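Local coordinates for NTD biosynthesis operon protein NtdA (Bacillus subtilis subsp. subtilis, PDB 4K2M) that catalyses the reversible pyridoxal phosphate-dependent transamination of 3-dehydro-glucose 6-phosphate with glutamate to give kanosamine 6-phosphate in antibiotic biosynthesis, at the interface of chains A and B. Residues are numbered along the deposited sequence; one frame, centred on the assembly and turned at random. Chains: chain A/B, NTD biosynthesis operon protein NtdA.

The interface of chains A and B. Residues chain A 78, 247, 253-255, 308; chain B 99-100.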
loop_
_atom_site.group_PDB
_atom_site.type_symbol
_atom_site.label_atom_id
_atom_site.label_comp_id
_atom_site.label_asym_id
_atom_site.label_seq_id
_atom_site.Cartn_x
_atom_site.Cartn_y
_atom_site.Cartn_z
ATOM N N ILE A 78 -4.188 13.617 14.838
ATOM C CA ILE A 78 -3.452 12.663 15.649
ATOM C C ILE A 78 -3.008 13.399 16.908
ATOM O O ILE A 78 -2.421 14.469 16.815
ATOM C CB ILE A 78 -2.277 12.016 14.868
ATOM C CG1 ILE A 78 -1.611 10.919 15.706
ATOM C CG2 ILE A 78 -1.249 13.059 14.416
ATOM C CD1 ILE A 78 -0.399 10.260 15.015
ATOM N N PRO A 247 -5.591 7.801 7.154
ATOM C CA PRO A 247 -5.463 8.624 8.360
ATOM C C PRO A 247 -6.553 9.664 8.593
ATOM O O PRO A 247 -6.626 10.178 9.712
ATOM C CB PRO A 247 -4.133 9.350 8.138
ATOM C CG PRO A 247 -3.358 8.410 7.288
ATOM C CD PRO A 247 -4.353 7.807 6.349
ATOM N N VAL A 253 -4.761 4.550 10.457
ATOM C CA VAL A 253 -3.398 4.222 10.843
ATOM C C VAL A 253 -2.485 5.368 10.394
ATOM O O VAL A 253 -2.928 6.519 10.313
ATOM C CB VAL A 253 -2.959 2.840 10.283
ATOM C CG1 VAL A 253 -3.805 1.726 10.935
ATOM C CG2 VAL A 253 -3.101 2.791 8.752
ATOM N N CYS A 254 -1.210 5.084 10.144
ATOM C CA CYS A 254 -0.289 6.131 9.703
ATOM C C CYS A 254 0.258 5.828 8.313
ATOM O O CYS A 254 1.478 5.828 8.075
ATOM C CB CYS A 254 0.866 6.310 10.689
ATOM S SG CYS A 254 0.299 6.852 12.325
ATOM N N GLY A 255 -0.664 5.575 7.394
ATOM C CA GLY A 255 -0.340 5.250 6.025
ATOM C C GLY A 255 -1.616 4.693 5.407
ATOM O O GLY A 255 -2.695 4.808 5.990
ATOM N N ARG A 308 -3.910 3.045 17.702
ATOM C CA ARG A 308 -4.839 4.135 17.424
ATOM C C ARG A 308 -6.276 3.716 17.659
ATOM O O ARG A 308 -7.124 4.558 17.937
ATOM C CB ARG A 308 -4.635 4.698 15.999
ATOM C CG ARG A 308 -3.227 5.294 15.811
ATOM C CD ARG A 308 -3.147 6.198 14.585
ATOM N NE ARG A 308 -3.871 7.442 14.833
ATOM C CZ ARG A 308 -4.141 8.379 13.932
ATOM N NH1 ARG A 308 -3.752 8.247 12.662
ATOM N NH2 ARG A 308 -4.794 9.472 14.322
ATOM N N PHE B 99 0.810 11.340 6.495
ATOM C CA PHE B 99 1.311 9.965 6.437
ATOM C C PHE B 99 1.148 9.364 5.059
ATOM O O PHE B 99 1.881 8.460 4.681
ATOM C CB PHE B 99 0.580 9.101 7.464
ATOM C CG PHE B 99 0.596 9.676 8.844
ATOM C CD1 PHE B 99 1.755 10.231 9.349
ATOM C CD2 PHE B 99 -0.550 9.687 9.621
ATOM C CE1 PHE B 99 1.786 10.785 10.620
ATOM C CE2 PHE B 99 -0.524 10.238 10.906
ATOM C CZ PHE B 99 0.646 10.780 11.397
ATOM N N THR B 100 0.172 9.859 4.315
ATOM C CA THR B 100 -0.056 9.394 2.945
ATOM C C THR B 100 0.502 10.445 1.980
ATOM O O THR B 100 1.617 10.306 1.483
ATOM C CB THR B 100 -1.541 9.103 2.708
ATOM O OG1 THR B 100 -2.314 10.231 3.127
ATOM C CG2 THR B 100 -1.965 7.894 3.540
#
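A:Arg308 NH1, a terminal guanidinium nitrogen near the rim of B:Phe99, gives a weak hydrogen bond to the backbone carbonyl A:Val253 O at 3.0 Å, bent to 131° at the hydrogen. The arginine chain bends at chi3, which helps bring NH1 to this carbonyl, and A:Ile78 CG1 packs on one guanidinium face. The guanidinium stands nearly perpendicular to the B:Phe99 ring, 85° between planes, with NH1 lying 4.2 Å from ring atom CE2. A long, flat-headed arginine may thus help steady the A:Val253 backbone beside the aromatic ring while adding to the wall around it.

B:Phe99 is the main intruder, burying 80 Å² against chain A. With CG anti to the carbonyl carbon and beside the backbone N (chi1 -52°), it turns one ring face to A:Cys254, whose CB sits over that face, offset toward the rim and 4.0 Å from the centroid, in a CH-pi contact. The B:Phe99 CB methylene packs on the A:Cys254 carbonyl carbon C at 3.4 Å. The small, polarisable thiol suits this place: SG extends the cover toward CE2 at 3.8 Å. A:Pro247 CG meets the ring edge in plane, 3.9 Å from CD2, offering a rigid apolar surface, and A:Ile78 CD1 reaches CZ at 3.8 Å. Next door, the methyl B:Thr100 CG2 packs against the ring carbon A:Pro247 CD at 3.7 Å and also on side-chain-free A:Gly255.

Repeated by two-fold symmetry, this largely apolar contact probably helps hold the homodimer together and brings B:Thr100 beside A:Pro247, both substrate-binding residues, so that the two subunits build the active site jointly.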